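Local atomic coordinates of cellulose 1,4-beta-cellobiosidase (Thermobifida fusca, PDB entry 4JJJ), a protein that probably hydrolyses cellulose as a family 48 glycoside hydrolase, releasing cellobiose, this chain being the catalytic part of a longer enzyme. Residues 360-373 against 434-447. The protein carries 1 engineered substitution. Residues are numbered along the deposited sequence; the frame is centred on the assembly and turned at random.
Sequences LEFLQWLQSAEGGI and DARAEAILDKWVPW. With CA (calcium ion), chain G; ZN (zinc ion), chain T.
Two roughly parallel helices of the (alpha/alpha)6 barrel of family 48 meet here, with the turn that ends one helix folded against the other: Gln367, just past helix 348-365, bonds to Ile440 in helix 435-450. The axes of the short helical segments come within 10.2 Å of each other at 22°. With CG anti to the backbone N (chi1 -174°) and an extended chain, Gln367 brings its amide to the second helix. NE2 gives one N-H to Ile440 O at 3.1 Å, almost straight at 176°, on a lone pair of a carbonyl that also accepts the helical bond from Trp444 N. Its other N-H goes to Gly371 O, also 3.1 Å; both acceptors lie in the amide plane, which fixes the amide's rotation, and OE1 takes a bond from Gln364 NE2. A leucine here would probably leave Gly371 O without this donor, Gln364 NE2 without its acceptor and Ile440 O with only its helical bonding. Lys443 runs obliquely past Gln367, its extended chain bringing NZ to Ser368 O in a weak bond, while Tyr482 is its stronger polar partner. Midway along, Ile440 CD1 packs on Leu363 CB at 4.0 Å, and a water links Gln364 OE1 to Arg436 O. Nearer the start of both segments, Leu360 CD1 lies over one face of the Arg436 guanidinium, 3.5 Å from CZ, a group oriented by its side-on grip, through NE and NH2, on the N-cap Asp434. Zinc, bound by Glu361 with Asp357, and calcium, bound by Glu438 and Asp442, lie beyond the touching side chains. At the far end Gly372 CA makes a CH-pi contact over one face of Trp447, 3.7 Å from the centroid of its six-membered ring.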
ATOM      1  N   LEU A 360      17.004   0.106   7.247  1.00  4.94           N
ATOM      2  CA  LEU A 360      18.153  -0.099   6.429  1.00  5.30           C
ATOM      3  C   LEU A 360      18.802  -1.442   6.686  1.00  5.20           C
ATOM      4  O   LEU A 360      19.262  -2.076   5.685  1.00  4.76           O
ATOM      5  CB  LEU A 360      19.179   1.028   6.642  1.00  5.35           C
ATOM      6  CG  LEU A 360      18.752   2.358   5.949  1.00  6.06           C
ATOM      7  CD1 LEU A 360      19.518   3.520   6.630  1.00  6.64           C
ATOM      8  CD2 LEU A 360      19.029   2.239   4.460  1.00  6.99           C
ATOM      9  N   GLU A 361      18.881  -1.903   7.913  1.00  5.56           N
ATOM     10  CA  GLU A 361      19.438  -3.264   8.182  1.00  6.07           C
ATOM     11  C   GLU A 361      18.583  -4.361   7.534  1.00  5.25           C
ATOM     12  O   GLU A 361      19.134  -5.216   6.882  1.00  5.58           O
ATOM     13  CB  GLU A 361      19.456  -3.510   9.662  1.00  6.07           C
ATOM     14  CG  GLU A 361      20.492  -2.709  10.375  1.00  6.95           C
ATOM     15  CD  GLU A 361      20.711  -3.171  11.816  1.00  8.46           C
ATOM     16  OE1 GLU A 361      20.386  -4.295  12.183  1.00  8.77           O
ATOM     17  OE2 GLU A 361      21.175  -2.359  12.689  1.00  8.05           O
ATOM     18  N   PHE A 362      17.259  -4.209   7.640  1.00  4.90           N
ATOM     19  CA  PHE A 362      16.300  -5.148   7.023  1.00  5.02           C
ATOM     20  C   PHE A 362      16.455  -5.259   5.522  1.00  4.87           C
ATOM     21  O   PHE A 362      16.586  -6.341   4.981  1.00  4.82           O
ATOM     22  CB  PHE A 362      14.887  -4.638   7.349  1.00  4.95           C
ATOM     23  CG  PHE A 362      13.741  -5.424   6.857  1.00  4.87           C
ATOM     24  CD1 PHE A 362      13.437  -6.662   7.352  1.00  4.55           C
ATOM     25  CD2 PHE A 362      12.783  -4.813   6.032  1.00  4.93           C
ATOM     26  CE1 PHE A 362      12.280  -7.327   6.982  1.00  5.12           C
ATOM     27  CE2 PHE A 362      11.633  -5.507   5.679  1.00  5.29           C
ATOM     28  CZ  PHE A 362      11.363  -6.740   6.138  1.00  4.68           C
ATOM     29  N   LEU A 363      16.564  -4.105   4.822  1.00  5.11           N
ATOM     30  CA  LEU A 363      16.708  -4.108   3.423  1.00  4.83           C
ATOM     31  C   LEU A 363      18.025  -4.766   2.938  1.00  4.75           C
ATOM     32  O   LEU A 363      18.113  -5.447   1.956  1.00  5.77           O
ATOM     33  CB  LEU A 363      16.573  -2.690   2.930  1.00  4.66           C
ATOM     34  CG  LEU A 363      15.239  -2.000   3.064  1.00  4.59           C
ATOM     35  CD1 LEU A 363      15.304  -0.573   2.535  1.00  5.06           C
ATOM     36  CD2 LEU A 363      14.090  -2.788   2.367  1.00  4.61           C
ATOM     37  N   GLN A 364      19.082  -4.549   3.726  1.00  4.56           N
ATOM     38  CA  GLN A 364      20.389  -5.123   3.418  1.00  5.31           C
ATOM     39  C   GLN A 364      20.366  -6.651   3.681  1.00  5.11           C
ATOM     40  O   GLN A 364      20.892  -7.404   2.839  1.00  5.24           O
ATOM     41  CB  GLN A 364      21.485  -4.439   4.214  1.00  5.43           C
ATOM     42  CG  GLN A 364      22.864  -4.900   3.869  1.00  6.18           C
ATOM     43  CD  GLN A 364      23.295  -4.732   2.405  1.00  6.37           C
ATOM     44  OE1 GLN A 364      23.941  -3.777   2.044  1.00  7.00           O
ATOM     45  NE2 GLN A 364      22.892  -5.618   1.499  1.00  6.16           N
ATOM     46  N   TRP A 365      19.743  -7.060   4.763  1.00  5.44           N
ATOM     47  CA  TRP A 365      19.580  -8.467   5.109  1.00  5.74           C
ATOM     48  C   TRP A 365      18.852  -9.183   3.988  1.00  5.27           C
ATOM     49  O   TRP A 365      19.162 -10.348   3.653  1.00  5.24           O
ATOM     50  CB  TRP A 365      18.819  -8.596   6.396  1.00  5.66           C
ATOM     51  CG  TRP A 365      18.375 -10.000   6.735  1.00  6.19           C
ATOM     52  CD1 TRP A 365      19.162 -11.080   6.948  1.00  7.06           C
ATOM     53  CD2 TRP A 365      17.017 -10.444   6.894  1.00  5.80           C
ATOM     54  NE1 TRP A 365      18.387 -12.183   7.208  1.00  6.60           N
ATOM     55  CE2 TRP A 365      17.065 -11.823   7.241  1.00  6.84           C
ATOM     56  CE3 TRP A 365      15.785  -9.804   6.832  1.00  6.38           C
ATOM     57  CZ2 TRP A 365      15.935 -12.571   7.434  1.00  6.77           C
ATOM     58  CZ3 TRP A 365      14.634 -10.575   6.992  1.00  5.80           C
ATOM     59  CH2 TRP A 365      14.692 -11.914   7.336  1.00  6.78           C
ATOM     60  N   LEU A 366      17.907  -8.493   3.310  1.00  4.98           N
ATOM     61  CA  LEU A 366      17.092  -9.145   2.270  1.00  4.69           C
ATOM     62  C   LEU A 366      17.751  -9.121   0.913  1.00  4.60           C
ATOM     63  O   LEU A 366      17.121  -9.562  -0.094  1.00  5.09           O
ATOM     64  CB  LEU A 366      15.727  -8.433   2.152  1.00  4.38           C
ATOM     65  CG  LEU A 366      14.834  -8.670   3.380  1.00  4.55           C
ATOM     66  CD1 LEU A 366      13.669  -7.705   3.482  1.00  4.85           C
ATOM     67  CD2 LEU A 366      14.289 -10.087   3.384  1.00  5.24           C
ATOM     68  N   GLN A 367      18.930  -8.516   0.758  1.00  4.99           N
ATOM     69  CA  GLN A 367      19.498  -8.394  -0.543  1.00  5.04           C
ATOM     70  C   GLN A 367      20.097  -9.729  -1.052  1.00  5.13           C
ATOM     71  O   GLN A 367      21.042 -10.284  -0.485  1.00  6.09           O
ATOM     72  CB  GLN A 367      20.561  -7.259  -0.624  1.00  5.17           C
ATOM     73  CG  GLN A 367      21.058  -7.014  -2.021  1.00  6.02           C
ATOM     74  CD  GLN A 367      21.675  -5.650  -2.183  1.00  6.32           C
ATOM     75  OE1 GLN A 367      22.479  -5.219  -1.344  1.00  6.02           O
ATOM     76  NE2 GLN A 367      21.273  -4.964  -3.197  1.00  5.69           N
ATOM     77  N   SER A 368      19.514 -10.216  -2.106  1.00  5.04           N
ATOM     78  CA  SER A 368      19.860 -11.517  -2.737  1.00  5.45           C
ATOM     79  C   SER A 368      21.261 -11.478  -3.310  1.00  5.93           C
ATOM     80  O   SER A 368      21.882 -10.410  -3.590  1.00  6.60           O
ATOM     81  CB  SER A 368      18.846 -11.867  -3.823  1.00  5.27           C
ATOM     82  OG  SER A 368      18.935 -10.899  -4.899  1.00  5.87           O
ATOM     83  N   ALA A 369      21.732 -12.686  -3.654  1.00  6.58           N
ATOM     84  CA  ALA A 369      23.004 -12.869  -4.390  1.00  7.39           C
ATOM     85  C   ALA A 369      23.011 -11.990  -5.635  1.00  6.86           C
ATOM     86  O   ALA A 369      24.026 -11.370  -6.011  1.00  8.50           O
ATOM     87  CB  ALA A 369      23.180 -14.293  -4.775  1.00  8.32           C
ATOM     88  N   GLU A 370      21.920 -11.967  -6.404  1.00  6.39           N
ATOM     89  CA  GLU A 370      21.844 -11.269  -7.676  1.00  6.96           C
ATOM     90  C   GLU A 370      21.687  -9.774  -7.479  1.00  6.88           C
ATOM     91  O   GLU A 370      22.119  -9.001  -8.336  1.00  8.30           O
ATOM     92  CB  GLU A 370      20.699 -11.843  -8.515  1.00  7.41           C
ATOM     93  CG  GLU A 370      21.048 -13.112  -9.230  1.00  7.39           C
ATOM     94  CD  GLU A 370      20.863 -14.332  -8.362  1.00  6.98           C
ATOM     95  OE1 GLU A 370      20.107 -14.262  -7.360  1.00  6.82           O
ATOM     96  OE2 GLU A 370      21.584 -15.378  -8.633  1.00  8.85           O
ATOM     97  N   GLY A 371      21.021  -9.334  -6.409  1.00  6.39           N
ATOM     98  CA  GLY A 371      20.891  -7.911  -6.043  1.00  6.47           C
ATOM     99  C   GLY A 371      19.498  -7.433  -5.722  1.00  6.45           C
ATOM    100  O   GLY A 371      19.327  -6.478  -5.016  1.00  6.15           O
ATOM    101  N   GLY A 372      18.478  -8.121  -6.241  1.00  5.90           N
ATOM    102  CA  GLY A 372      17.113  -7.822  -5.863  1.00  6.39           C
ATOM    103  C   GLY A 372      16.858  -8.055  -4.391  1.00  5.69           C
ATOM    104  O   GLY A 372      17.491  -8.893  -3.746  1.00  6.15           O
ATOM    105  N   ILE A 373      15.893  -7.357  -3.841  1.00  5.41           N
ATOM    106  CA  ILE A 373      15.511  -7.355  -2.419  1.00  5.31           C
ATOM    107  C   ILE A 373      14.389  -8.326  -2.119  1.00  5.05           C
ATOM    108  O   ILE A 373      13.256  -8.191  -2.638  1.00  5.50           O
ATOM    109  CB  ILE A 373      15.206  -5.968  -1.891  1.00  5.27           C
ATOM    110  CG1 ILE A 373      16.230  -4.900  -2.408  1.00  5.47           C
ATOM    111  CG2 ILE A 373      15.052  -5.960  -0.383  1.00  5.62           C
ATOM    112  CD1 ILE A 373      17.685  -5.103  -2.043  1.00  6.04           C
ATOM    113  N   ASP A 434      24.126   8.635   2.389  1.00  6.55           N
ATOM    114  CA  ASP A 434      24.101   7.543   3.369  1.00  6.11           C
ATOM    115  C   ASP A 434      24.843   6.306   2.805  1.00  5.68           C
ATOM    116  O   ASP A 434      24.388   5.697   1.822  1.00  5.97           O
ATOM    117  CB  ASP A 434      22.663   7.189   3.758  1.00  5.79           C
ATOM    118  CG  ASP A 434      22.597   6.282   4.956  1.00  6.50           C
ATOM    119  OD1 ASP A 434      23.055   5.117   4.854  1.00  7.59           O
ATOM    120  OD2 ASP A 434      22.046   6.778   5.977  1.00  7.26           O
ATOM    121  N   ALA A 435      25.937   5.951   3.434  1.00  5.69           N
ATOM    122  CA  ALA A 435      26.788   4.828   2.958  1.00  5.09           C
ATOM    123  C   ALA A 435      26.034   3.494   2.944  1.00  5.13           C
ATOM    124  O   ALA A 435      26.410   2.608   2.181  1.00  5.83           O
ATOM    125  CB  ALA A 435      28.019   4.703   3.821  1.00  5.65           C
ATOM    126  N   ARG A 436      25.094   3.334   3.831  1.00  5.44           N
ATOM    127  CA  ARG A 436      24.288   2.115   3.937  1.00  5.18           C
ATOM    128  C   ARG A 436      23.415   2.032   2.693  1.00  5.55           C
ATOM    129  O   ARG A 436      23.312   0.953   2.020  1.00  6.51           O
ATOM    130  CB  ARG A 436      23.429   2.039   5.195  1.00  5.09           C
ATOM    131  CG  ARG A 436      24.306   2.160   6.489  1.00  4.87           C
ATOM    132  CD  ARG A 436      23.464   2.471   7.716  1.00  5.59           C
ATOM    133  NE  ARG A 436      22.899   3.791   7.658  1.00  5.63           N
ATOM    134  CZ  ARG A 436      22.250   4.401   8.662  1.00  5.55           C
ATOM    135  NH1 ARG A 436      22.080   3.733   9.785  1.00  6.23           N
ATOM    136  NH2 ARG A 436      21.680   5.596   8.489  1.00  5.34           N
ATOM    137  N   ALA A 437      22.721   3.099   2.406  1.00  6.27           N
ATOM    138  CA  ALA A 437      21.947   3.175   1.131  1.00  5.65           C
ATOM    139  C   ALA A 437      22.798   2.919  -0.083  1.00  6.21           C
ATOM    140  O   ALA A 437      22.430   2.193  -0.993  1.00  6.09           O
ATOM    141  CB  ALA A 437      21.264   4.488   1.035  1.00  5.84           C
ATOM    142  N   GLU A 438      23.990   3.530  -0.090  1.00  6.32           N
ATOM    143  CA  GLU A 438      24.923   3.386  -1.219  1.00  7.10           C
ATOM    144  C   GLU A 438      25.296   1.900  -1.448  1.00  6.74           C
ATOM    145  O   GLU A 438      25.262   1.439  -2.603  1.00  7.49           O
ATOM    146  CB  GLU A 438      26.185   4.170  -0.908  1.00  9.32           C
ATOM    147  CG  GLU A 438      27.159   4.187  -2.041  1.00 11.48           C
ATOM    148  CD  GLU A 438      28.424   4.963  -1.747  1.00 18.37           C
ATOM    149  OE1 GLU A 438      28.722   5.320  -0.665  1.00 19.72           O
ATOM    150  OE2 GLU A 438      29.127   5.217  -2.695  1.00 27.06           O
ATOM    151  N   ALA A 439      25.536   1.173  -0.359  1.00  6.66           N
ATOM    152  CA  ALA A 439      25.915  -0.242  -0.520  1.00  7.17           C
ATOM    153  C   ALA A 439      24.811  -1.036  -1.123  1.00  6.55           C
ATOM    154  O   ALA A 439      25.079  -1.886  -1.983  1.00  7.94           O
ATOM    155  CB  ALA A 439      26.351  -0.835   0.776  1.00  7.28           C
ATOM    156  N   ILE A 440      23.563  -0.811  -0.678  1.00  6.13           N
ATOM    157  CA  ILE A 440      22.426  -1.510  -1.320  1.00  6.14           C
ATOM    158  C   ILE A 440      22.323  -1.173  -2.798  1.00  6.20           C
ATOM    159  O   ILE A 440      22.186  -2.073  -3.700  1.00  5.90           O
ATOM    160  CB  ILE A 440      21.122  -1.153  -0.551  1.00  6.14           C
ATOM    161  CG1 ILE A 440      21.141  -1.671   0.855  1.00  6.57           C
ATOM    162  CG2 ILE A 440      19.932  -1.787  -1.286  1.00  6.74           C
ATOM    163  CD1 ILE A 440      20.063  -1.117   1.755  1.00  6.18           C
ATOM    164  N   LEU A 441      22.350   0.121  -3.110  1.00  6.22           N
ATOM    165  CA  LEU A 441      22.231   0.590  -4.471  1.00  5.75           C
ATOM    166  C   LEU A 441      23.342   0.090  -5.393  1.00  6.04           C
ATOM    167  O   LEU A 441      23.100  -0.309  -6.550  1.00  5.91           O
ATOM    168  CB  LEU A 441      22.268   2.102  -4.423  1.00  5.70           C
ATOM    169  CG  LEU A 441      21.013   2.728  -3.872  1.00  6.28           C
ATOM    170  CD1 LEU A 441      21.269   4.165  -3.411  1.00  6.15           C
ATOM    171  CD2 LEU A 441      19.922   2.746  -4.932  1.00  6.68           C
ATOM    172  N   ASP A 442      24.603   0.022  -4.874  1.00  6.53           N
ATOM    173  CA  ASP A 442      25.691  -0.387  -5.736  1.00  7.85           C
ATOM    174  C   ASP A 442      25.514  -1.826  -6.211  1.00  8.22           C
ATOM    175  O   ASP A 442      26.071  -2.155  -7.281  1.00  8.47           O
ATOM    176  CB  ASP A 442      27.030  -0.193  -4.983  1.00  9.48           C
ATOM    177  CG  ASP A 442      27.503   1.283  -4.933  1.00 10.22           C
ATOM    178  OD1 ASP A 442      27.017   2.189  -5.589  1.00 11.60           O
ATOM    179  OD2 ASP A 442      28.465   1.448  -4.119  1.00 12.37           O
ATOM    180  N   LYS A 443      24.864  -2.672  -5.416  1.00  7.61           N
ATOM    181  CA  LYS A 443      24.575  -4.024  -5.852  1.00  7.90           C
ATOM    182  C   LYS A 443      23.247  -4.155  -6.609  1.00  7.74           C
ATOM    183  O   LYS A 443      23.132  -4.957  -7.524  1.00  8.42           O
ATOM    184  CB  LYS A 443      24.622  -4.898  -4.624  1.00  9.39           C
ATOM    185  CG  LYS A 443      24.441  -6.369  -4.968  1.00 11.14           C
ATOM    186  CD  LYS A 443      24.699  -7.351  -3.830  1.00 13.19           C
ATOM    187  CE  LYS A 443      24.562  -8.808  -4.292  1.00 14.95           C
ATOM    188  NZ  LYS A 443      24.952  -9.827  -3.229  1.00 16.72           N
ATOM    189  N   TRP A 444      22.257  -3.377  -6.248  1.00  6.28           N
ATOM    190  CA  TRP A 444      20.945  -3.478  -6.923  1.00  6.07           C
ATOM    191  C   TRP A 444      20.907  -2.889  -8.293  1.00  6.37           C
ATOM    192  O   TRP A 444      20.286  -3.437  -9.196  1.00  6.56           O
ATOM    193  CB  TRP A 444      19.837  -2.812  -5.984  1.00  5.52           C
ATOM    194  CG  TRP A 444      18.455  -2.914  -6.473  1.00  5.61           C
ATOM    195  CD1 TRP A 444      17.534  -3.876  -6.084  1.00  6.00           C
ATOM    196  CD2 TRP A 444      17.791  -2.068  -7.390  1.00  5.39           C
ATOM    197  NE1 TRP A 444      16.373  -3.679  -6.703  1.00  5.84           N
ATOM    198  CE2 TRP A 444      16.482  -2.602  -7.562  1.00  5.44           C
ATOM    199  CE3 TRP A 444      18.150  -0.952  -8.108  1.00  5.20           C
ATOM    200  CZ2 TRP A 444      15.540  -2.000  -8.386  1.00  6.07           C
ATOM    201  CZ3 TRP A 444      17.224  -0.381  -8.970  1.00  5.83           C
ATOM    202  CH2 TRP A 444      15.961  -0.888  -9.097  1.00  5.94           C
ATOM    203  N   VAL A 445      21.530  -1.714  -8.448  1.00  6.79           N
ATOM    204  CA  VAL A 445      21.445  -0.939  -9.683  1.00  6.80           C
ATOM    205  C   VAL A 445      21.956  -1.731 -10.901  1.00  6.73           C
ATOM    206  O   VAL A 445      21.226  -1.859 -11.865  1.00  7.03           O
ATOM    207  CB  VAL A 445      22.084   0.459  -9.531  1.00  7.22           C
ATOM    208  CG1 VAL A 445      22.254   1.182 -10.874  1.00  7.72           C
ATOM    209  CG2 VAL A 445      21.228   1.336  -8.630  1.00  8.03           C
ATOM    210  N   PRO A 446      23.102  -2.368 -10.812  1.00  7.55           N
ATOM    211  CA  PRO A 446      23.523  -3.176 -11.953  1.00  8.38           C
ATOM    212  C   PRO A 446      22.587  -4.272 -12.341  1.00  8.12           C
ATOM    213  O   PRO A 446      22.418  -4.529 -13.525  1.00 10.54           O
ATOM    214  CB  PRO A 446      24.906  -3.680 -11.575  1.00  9.42           C
ATOM    215  CG  PRO A 446      25.340  -2.907 -10.422  1.00 10.70           C
ATOM    216  CD  PRO A 446      24.160  -2.263  -9.773  1.00  9.09           C
ATOM    217  N   TRP A 447      21.992  -4.920 -11.355  1.00  7.62           N
ATOM    218  CA  TRP A 447      21.067  -5.970 -11.572  1.00  7.78           C
ATOM    219  C   TRP A 447      19.881  -5.438 -12.300  1.00  7.50           C
ATOM    220  O   TRP A 447      19.398  -6.035 -13.268  1.00  7.25           O
ATOM    221  CB  TRP A 447      20.574  -6.593 -10.224  1.00  7.73           C
ATOM    222  CG  TRP A 447      19.499  -7.528 -10.340  1.00  7.80           C
ATOM    223  CD1 TRP A 447      19.524  -8.800 -10.869  1.00  8.78           C
ATOM    224  CD2 TRP A 447      18.170  -7.354  -9.834  1.00  7.81           C
ATOM    225  NE1 TRP A 447      18.312  -9.405 -10.734  1.00  8.65           N
ATOM    226  CE2 TRP A 447      17.445  -8.536 -10.118  1.00  7.63           C
ATOM    227  CE3 TRP A 447      17.477  -6.266  -9.260  1.00  7.57           C
ATOM    228  CZ2 TRP A 447      16.100  -8.701  -9.820  1.00  7.91           C
ATOM    229  CZ3 TRP A 447      16.138  -6.413  -8.943  1.00  7.28           C
ATOM    230  CH2 TRP A 447      15.434  -7.673  -9.262  1.00  7.73           C
TER
HETATM  231 CA    CA G 706      29.743   3.275  -4.359  1.00 31.01          CA
HETATM  232 ZN    ZN T 719      21.920  -0.525  12.619  1.00  8.83          ZN
HETATM  233  O   HOH W   1      23.598  -1.468   3.341  1.00  7.02           O
HETATM  234  O   HOH W   2      25.864  -4.220   0.174  1.00 27.50           O
HETATM  235  O   HOH W   3      26.580 -11.820  -4.992  1.00 31.44           O
HETATM  236  O   HOH W   4      28.109   4.669  -5.470  1.00 19.35           O
HETATM  237  O   HOH W   5      30.321   4.777  -6.098  1.00 17.81           O
HETATM  238  O   HOH W   6      31.938   3.025  -4.410  0.50 32.30           O
HETATM  239  O   HOH W   7      22.854  -0.303  14.435  1.00  8.87           O